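Local coordinates for penicillin-binding protein A (Mycobacterium tuberculosis, PDB 3UN7) that probably cross-links cell-wall peptidoglycan as a D,D-transpeptidase and probably helps regulate cell length, at residues 23-26 / 31-34; 59-62 / 68-71; 325-330 / 368-373. All coordinates share one frame; numbering follows the deposited sequence.

The three contacts follow one another along the chain. Contacts 1 and 2 both fall in the N-terminal dimerisation domain. Their centres lie about 11 Å apart, and they touch directly: Leu33 packs on Thr59, Ile26 on Leu71, and Arg23 on Tyr62. Contact 1 joins strands 26-28 and 31-38 of a mixed sheet. Contact 2 links the end of helix 52-59 to the start of helix 70-74, and both helices pack against that sheet. Contact 3 joins helices 317-328 and 364-379 in the transpeptidase domain. It lies about 36 and 35 Å, centre to centre, from contacts 1 and 2. The first two thus build one N-terminal unit, and the third joins two helices of the transpeptidase domain.

Contact 1 of 3, residues 23-26 / 31-34; sequences RGQI and QLLA
The side chain of Ile26 has CG2 anti to the backbone N, while CG1 sits beside that N (chi1 -59°). This splits its two branches between two partners. The CG1 branch reaches the methyl of Ala34, with Ile26 CD1 4.0 Å from Ala34 CB. On the other branch Ile26 CG2 is 4.2 Å from CD1 of Leu33, and those two side chains meet at about a right angle. The backbones are also hydrogen-bonded. Ile26 N gives its hydrogen to Ala34 O at 3.0 Å, tilted from the carbonyl plane. Ile26 O takes two donors. Leu33 N comes to Ile26 O almost in line with the carbonyl, at 2.8 Å. Ala34 N comes to Ile26 O at 3.3 Å in the carbonyl plane, on a lone pair. Two consecutive residues thus face one, which is a classic beta bulge between antiparallel strands 26-28 and 31-38. The strand bends here, and the side chain of Leu33 packs on Tyr55 and Val58 of helix 52-59. Just before strand 26-28, Gln25 CA makes a CA-H...O contact with Ala34 O at 3.3 Å. The extended side chain of Gln25 runs obliquely across Leu32. Its amide lies nearest CD2 of Leu32, with Gln25 OE1 3.4 Å from Leu32 CD2. That oxygen also accepts a hydrogen bond from Asn104 ND2, which helps hold the amide there. Asn104 opens strand 104-107, the next strand of the sheet, and its neighbour Val105 shares a backbone hydrogen bond with Gln25.

Contact 2 of 3, residues 59-62 / 68-71; sequences TGFY and STAL
Thr69 lies over one face of the Phe61 ring, and the two side chains cross at a slant. Its CB is above the plane and offset toward the rim. The methyl lies above the CE2-CZ side of the rim, with Thr69 CG2 3.5 Å from Phe61 CE2. The hydroxyl lies above the rim at CD2, with Thr69 OG1 3.4 Å from Phe61 CD2. Thr69 OG1 also accepts a hydrogen bond from Phe61 N at 2.9 Å. The hydroxyl is thus bonded to the Phe61 backbone and packs against the face of its ring. Thr69 OG1 is placed there by its first torsion, which puts it between its own backbone N and carbonyl carbon (chi1 55°). In return, Thr69 N donates to Phe61 O at 3.0 Å, in the carbonyl plane. Phe61 O also receives a CA-H...O contact from Ser68 CA at 3.1 Å. Tyr62 meets Ser68 differently: CB of Ser68 sits at the ring edge, near its plane, 3.9 Å from Tyr62 CD1. These two residues form an antiparallel non-hydrogen-bonded pair. Gly60, with positive phi, brings its bare backbone close to Thr69 and Ala70. Gly60 N is 3.5 Å from Ala70 CB. Phe61 reaches beyond the contact to Tyr152, and to Pro154 and Leu157 of helix 154-157. The ring of Tyr62 takes a cation-pi contact from Arg23. Strands 62-63 and 67-68 form a short beta hairpin between helices 52-59 and 70-74, and Thr59 at the end of the first helix packs on Leu33 and Ala34 of strand 31-38.

Contact 3 of 3, residues 325-330 / 368-373; sequences ATIANG and AKLTEL
Ile327 fits between Leu370 and Thr371, two adjacent residues of the neighbouring helix. This is helix-to-helix packing in the transpeptidase domain, where the last turn of helix 317-328 meets the middle of helix 364-379. The Ile327 CB points toward its partner helix. CG1 sits beside the backbone N (chi1 -65°), which leaves CG2 anti to it, and this methyl meets both Leu370 and Thr371. Ile327 CG2 is 4.0 Å from Leu370 CB. The isoleucine and leucine side chains cross at about a right angle. Ile327 CG1 is 4.1 Å from Leu370 CD1, and Ile327 CD1 is 4.2 Å from the same methyl. Thr371 and Ile327 instead slide past each other in opposite directions. The meeting is apolar on the isoleucine side, and the threonine hydroxyl finds its polar partner in its own helix. Next out, Phe417 of strand 411-418 lies against both Ile327 and Thr371. Helix 196-205 adds a further layer, with Val197 on Ile327 and Ala201 on Leu370. That helix begins just after Ser193, probably the acyl-ester nucleophile; the contact itself lies away from the site. Helix 317-328 stops directly after Ile327 and Ala328. A Schellman motif closes it, with Gly330 at positive phi as the C-prime residue. Its two bonds run from Gly331 N to Thr326 O and from Gly330 N to Ile327 O. Ile327 thus packs on the partner helix and accepts one of the two. On the partner helix, Thr371 OG1 is hydrogen-bonded to Ala367 O one turn back, and Thr371 OG1 lies 3.4 Å from Ile327 CG2.

Contact 1 of 3, residues 23-26 / 31-34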
loop_
_atom_site.group_PDB
_atom_site.type_symbol
_atom_site.label_atom_id
_atom_site.label_comp_id
_atom_site.label_asym_id
_atom_site.label_seq_id
_atom_site.Cartn_x
_atom_site.Cartn_y
_atom_site.Cartn_z
ATOM N N ARG A 23 0.565 -21.933 21.293
ATOM C CA ARG A 23 0.551 -20.554 20.805
ATOM C C ARG A 23 -0.819 -20.255 20.218
ATOM O O ARG A 23 -1.461 -21.135 19.646
ATOM C CB ARG A 23 1.632 -20.385 19.745
ATOM C CG ARG A 23 1.794 -18.980 19.193
ATOM C CD ARG A 23 3.049 -18.933 18.336
ATOM N NE ARG A 23 3.316 -17.602 17.799
ATOM C CZ ARG A 23 3.948 -16.641 18.450
ATOM N NH1 ARG A 23 4.380 -16.843 19.699
ATOM N NH2 ARG A 23 4.144 -15.470 17.854
ATOM N N GLY A 24 -1.275 -19.022 20.375
ATOM C CA GLY A 24 -2.600 -18.644 19.907
ATOM C C GLY A 24 -2.642 -18.392 18.422
ATOM O O GLY A 24 -1.619 -18.500 17.733
ATOM N N GLN A 25 -3.830 -18.029 17.937
ATOM C CA GLN A 25 -4.114 -17.936 16.501
ATOM C C GLN A 25 -4.078 -16.504 15.985
ATOM O O GLN A 25 -4.413 -15.559 16.709
ATOM C CB GLN A 25 -5.524 -18.477 16.204
ATOM C CG GLN A 25 -5.821 -19.853 16.770
ATOM C CD GLN A 25 -7.290 -20.218 16.692
ATOM O OE1 GLN A 25 -8.169 -19.348 16.668
ATOM N NE2 GLN A 25 -7.565 -21.509 16.657
ATOM N N ILE A 26 -3.701 -16.354 14.718
ATOM C CA ILE A 26 -3.882 -15.082 13.997
ATOM C C ILE A 26 -5.036 -15.307 13.038
ATOM O O ILE A 26 -5.006 -16.263 12.273
ATOM C CB ILE A 26 -2.616 -14.684 13.221
ATOM C CG1 ILE A 26 -1.425 -14.545 14.186
ATOM C CG2 ILE A 26 -2.860 -13.395 12.396
ATOM C CD1 ILE A 26 -0.069 -14.274 13.494
ATOM N N GLN A 31 -11.306 -16.751 9.822
ATOM C CA GLN A 31 -10.491 -17.821 9.249
ATOM C C GLN A 31 -9.097 -17.771 9.833
ATOM O O GLN A 31 -8.592 -16.693 10.135
ATOM C CB GLN A 31 -10.437 -17.684 7.728
ATOM C CG GLN A 31 -11.845 -17.651 7.123
ATOM C CD GLN A 31 -11.863 -17.765 5.623
ATOM O OE1 GLN A 31 -12.398 -16.894 4.939
ATOM N NE2 GLN A 31 -11.306 -18.858 5.098
ATOM N N LEU A 32 -8.477 -18.939 9.972
ATOM C CA LEU A 32 -7.161 -19.021 10.575
ATOM C C LEU A 32 -6.095 -18.668 9.557
ATOM O O LEU A 32 -6.103 -19.180 8.430
ATOM C CB LEU A 32 -6.914 -20.408 11.178
ATOM C CG LEU A 32 -7.996 -20.853 12.169
ATOM C CD1 LEU A 32 -7.739 -22.284 12.702
ATOM C CD2 LEU A 32 -8.097 -19.847 13.304
ATOM N N LEU A 33 -5.199 -17.767 9.952
ATOM C CA LEU A 33 -4.048 -17.431 9.137
ATOM C C LEU A 33 -2.823 -18.129 9.681
ATOM O O LEU A 33 -1.931 -18.466 8.920
ATOM C CB LEU A 33 -3.797 -15.916 9.147
ATOM C CG LEU A 33 -4.938 -14.960 8.762
ATOM C CD1 LEU A 33 -4.348 -13.574 8.489
ATOM C CD2 LEU A 33 -5.739 -15.467 7.551
ATOM N N ALA A 34 -2.764 -18.288 11.008
ATOM C CA ALA A 34 -1.652 -18.961 11.666
ATOM C C ALA A 34 -2.164 -19.656 12.920
ATOM O O ALA A 34 -2.984 -19.094 13.655
ATOM C CB ALA A 34 -0.488 -17.972 12.005
#

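Contact 2 of 3, residues 59-62 / 68-71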
loop_
_atom_site.group_PDB
_atom_site.type_symbol
_atom_site.label_atom_id
_atom_site.label_comp_id
_atom_site.label_asym_id
_atom_site.label_seq_id
_atom_site.Cartn_x
_atom_site.Cartn_y
_atom_site.Cartn_z
ATOM N N THR A 59 1.106 -12.507 8.462
ATOM C CA THR A 59 1.509 -13.382 9.581
ATOM C C THR A 59 2.996 -13.240 9.911
ATOM O O THR A 59 3.370 -13.237 11.067
ATOM C CB THR A 59 1.186 -14.873 9.321
ATOM O OG1 THR A 59 1.942 -15.333 8.206
ATOM C CG2 THR A 59 -0.321 -15.090 9.065
ATOM N N GLY A 60 3.824 -13.127 8.879
ATOM C CA GLY A 60 5.253 -13.369 8.994
ATOM C C GLY A 60 5.487 -14.826 9.378
ATOM O O GLY A 60 4.637 -15.701 9.111
ATOM N N PHE A 61 6.632 -15.101 9.996
ATOM C CA PHE A 61 6.952 -16.481 10.403
ATOM C C PHE A 61 7.291 -16.579 11.875
ATOM O O PHE A 61 7.568 -15.576 12.545
ATOM C CB PHE A 61 8.066 -17.102 9.527
ATOM C CG PHE A 61 9.403 -16.398 9.621
ATOM C CD1 PHE A 61 10.267 -16.636 10.685
ATOM C CD2 PHE A 61 9.816 -15.541 8.612
ATOM C CE1 PHE A 61 11.512 -16.010 10.751
ATOM C CE2 PHE A 61 11.054 -14.898 8.676
ATOM C CZ PHE A 61 11.903 -15.134 9.741
ATOM N N TYR A 62 7.220 -17.791 12.397
ATOM C CA TYR A 62 7.647 -18.036 13.747
ATOM C C TYR A 62 8.540 -19.264 13.669
ATOM O O TYR A 62 8.077 -20.369 13.356
ATOM C CB TYR A 62 6.424 -18.235 14.645
ATOM C CG TYR A 62 6.698 -18.432 16.119
ATOM C CD1 TYR A 62 7.049 -17.356 16.922
ATOM C CD2 TYR A 62 6.527 -19.681 16.725
ATOM C CE1 TYR A 62 7.272 -17.511 18.280
ATOM C CE2 TYR A 62 6.752 -19.850 18.095
ATOM C CZ TYR A 62 7.123 -18.754 18.867
ATOM O OH TYR A 62 7.351 -18.874 20.230
ATOM N N SER A 68 10.897 -14.593 14.960
ATOM C CA SER A 68 9.583 -14.278 14.435
ATOM C C SER A 68 9.648 -13.011 13.596
ATOM O O SER A 68 10.580 -12.217 13.755
ATOM C CB SER A 68 8.663 -14.029 15.608
ATOM O OG SER A 68 9.237 -13.005 16.436
ATOM N N THR A 69 8.649 -12.810 12.732
ATOM C CA THR A 69 8.504 -11.542 11.984
ATOM C C THR A 69 7.042 -11.141 11.939
ATOM O O THR A 69 6.182 -11.907 12.396
ATOM C CB THR A 69 8.963 -11.659 10.513
ATOM O OG1 THR A 69 8.262 -12.745 9.882
ATOM C CG2 THR A 69 10.468 -11.884 10.424
ATOM N N ALA A 70 6.778 -9.959 11.365
ATOM C CA ALA A 70 5.442 -9.382 11.198
ATOM C C ALA A 70 4.573 -9.547 12.464
ATOM O O ALA A 70 5.055 -9.258 13.562
ATOM C CB ALA A 70 4.751 -9.943 9.942
ATOM N N LEU A 71 3.329 -10.016 12.333
ATOM C CA LEU A 71 2.440 -10.109 13.519
ATOM C C LEU A 71 2.830 -11.188 14.522
ATOM O O LEU A 71 2.526 -11.057 15.704
ATOM C CB LEU A 71 0.979 -10.296 13.125
ATOM C CG LEU A 71 0.234 -9.104 12.541
ATOM C CD1 LEU A 71 -1.220 -9.521 12.275
ATOM C CD2 LEU A 71 0.307 -7.877 13.477
#

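Contact 3 of 3, residues 325-330 / 368-373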
loop_
_atom_site.group_PDB
_atom_site.type_symbol
_atom_site.label_atom_id
_atom_site.label_comp_id
_atom_site.label_asym_id
_atom_site.label_seq_id
_atom_site.Cartn_x
_atom_site.Cartn_y
_atom_site.Cartn_z
ATOM N N ALA A 325 -7.253 6.944 0.261
ATOM C CA ALA A 325 -8.192 6.789 1.395
ATOM C C ALA A 325 -8.538 8.142 2.037
ATOM O O ALA A 325 -9.675 8.398 2.407
ATOM C CB ALA A 325 -7.590 5.858 2.450
ATOM N N THR A 326 -7.530 8.991 2.178
ATOM C CA THR A 326 -7.708 10.354 2.692
ATOM C C THR A 326 -8.684 11.191 1.847
ATOM O O THR A 326 -9.621 11.784 2.384
ATOM C CB THR A 326 -6.323 11.050 2.846
ATOM O OG1 THR A 326 -5.558 10.317 3.817
ATOM C CG2 THR A 326 -6.448 12.501 3.330
ATOM N N ILE A 327 -8.468 11.226 0.538
ATOM C CA ILE A 327 -9.383 11.896 -0.384
ATOM C C ILE A 327 -10.776 11.277 -0.239
ATOM O O ILE A 327 -11.748 11.994 -0.044
ATOM C CB ILE A 327 -8.845 11.849 -1.836
ATOM C CG1 ILE A 327 -7.544 12.659 -1.921
ATOM C CG2 ILE A 327 -9.842 12.445 -2.835
ATOM C CD1 ILE A 327 -6.637 12.274 -3.096
ATOM N N ALA A 328 -10.840 9.943 -0.263
ATOM C CA ALA A 328 -12.094 9.194 -0.131
ATOM C C ALA A 328 -12.879 9.574 1.123
ATOM O O ALA A 328 -14.112 9.661 1.109
ATOM C CB ALA A 328 -11.795 7.690 -0.131
ATOM N N ASN A 329 -12.151 9.796 2.211
ATOM C CA ASN A 329 -12.744 10.175 3.492
ATOM C C ASN A 329 -12.854 11.708 3.700
ATOM O O ASN A 329 -12.721 12.204 4.823
ATOM C CB ASN A 329 -11.920 9.532 4.616
ATOM C CG ASN A 329 -12.618 9.563 5.955
ATOM O OD1 ASN A 329 -13.800 9.222 6.072
ATOM N ND2 ASN A 329 -11.880 9.950 6.988
ATOM N N GLY A 330 -13.078 12.461 2.623
ATOM C CA GLY A 330 -13.312 13.911 2.742
ATOM C C GLY A 330 -12.128 14.744 3.221
ATOM O O GLY A 330 -12.316 15.867 3.713
ATOM N N ALA A 368 -13.256 16.932 -2.439
ATOM C CA ALA A 368 -14.282 16.773 -3.479
ATOM C C ALA A 368 -13.776 17.109 -4.887
ATOM O O ALA A 368 -14.110 16.424 -5.848
ATOM C CB ALA A 368 -15.518 17.589 -3.148
ATOM N N LYS A 369 -12.972 18.162 -5.019
ATOM C CA LYS A 369 -12.459 18.521 -6.333
ATOM C C LYS A 369 -11.551 17.398 -6.816
ATOM O O LYS A 369 -11.668 16.960 -7.946
ATOM C CB LYS A 369 -11.722 19.874 -6.314
ATOM C CG LYS A 369 -12.639 21.100 -6.323
ATOM C CD LYS A 369 -11.838 22.409 -6.182
ATOM C CE LYS A 369 -12.700 23.647 -6.440
ATOM N NZ LYS A 369 -13.864 23.782 -5.504
ATOM N N LEU A 370 -10.695 16.887 -5.934
ATOM C CA LEU A 370 -9.772 15.806 -6.296
ATOM C C LEU A 370 -10.534 14.537 -6.664
ATOM O O LEU A 370 -10.169 13.848 -7.610
ATOM C CB LEU A 370 -8.786 15.532 -5.151
ATOM C CG LEU A 370 -7.738 16.623 -4.877
ATOM C CD1 LEU A 370 -7.122 16.413 -3.497
ATOM C CD2 LEU A 370 -6.667 16.666 -5.952
ATOM N N THR A 371 -11.604 14.260 -5.923
ATOM C CA THR A 371 -12.485 13.135 -6.211
ATOM C C THR A 371 -13.060 13.204 -7.634
ATOM O O THR A 371 -13.036 12.217 -8.377
ATOM C CB THR A 371 -13.616 13.069 -5.178
ATOM O OG1 THR A 371 -13.055 12.870 -3.870
ATOM C CG2 THR A 371 -14.541 11.915 -5.484
ATOM N N GLU A 372 -13.573 14.379 -7.998
ATOM C CA GLU A 372 -14.133 14.641 -9.320
ATOM C C GLU A 372 -13.073 14.463 -10.417
ATOM O O GLU A 372 -13.336 13.868 -11.464
ATOM C CB GLU A 372 -14.711 16.056 -9.316
ATOM C CG GLU A 372 -14.991 16.709 -10.661
ATOM C CD GLU A 372 -14.901 18.241 -10.567
ATOM O OE1 GLU A 372 -14.391 18.866 -11.540
ATOM O OE2 GLU A 372 -15.317 18.804 -9.509
ATOM N N LEU A 373 -11.869 14.958 -10.157
ATOM C CA LEU A 373 -10.755 14.805 -11.092
ATOM C C LEU A 373 -10.417 13.326 -11.298
ATOM O O LEU A 373 -10.184 12.876 -12.416
ATOM C CB LEU A 373 -9.530 15.579 -10.570
ATOM C CG LEU A 373 -9.634 17.112 -10.653
ATOM C CD1 LEU A 373 -8.361 17.813 -10.173
ATOM C CD2 LEU A 373 -9.925 17.535 -12.067
#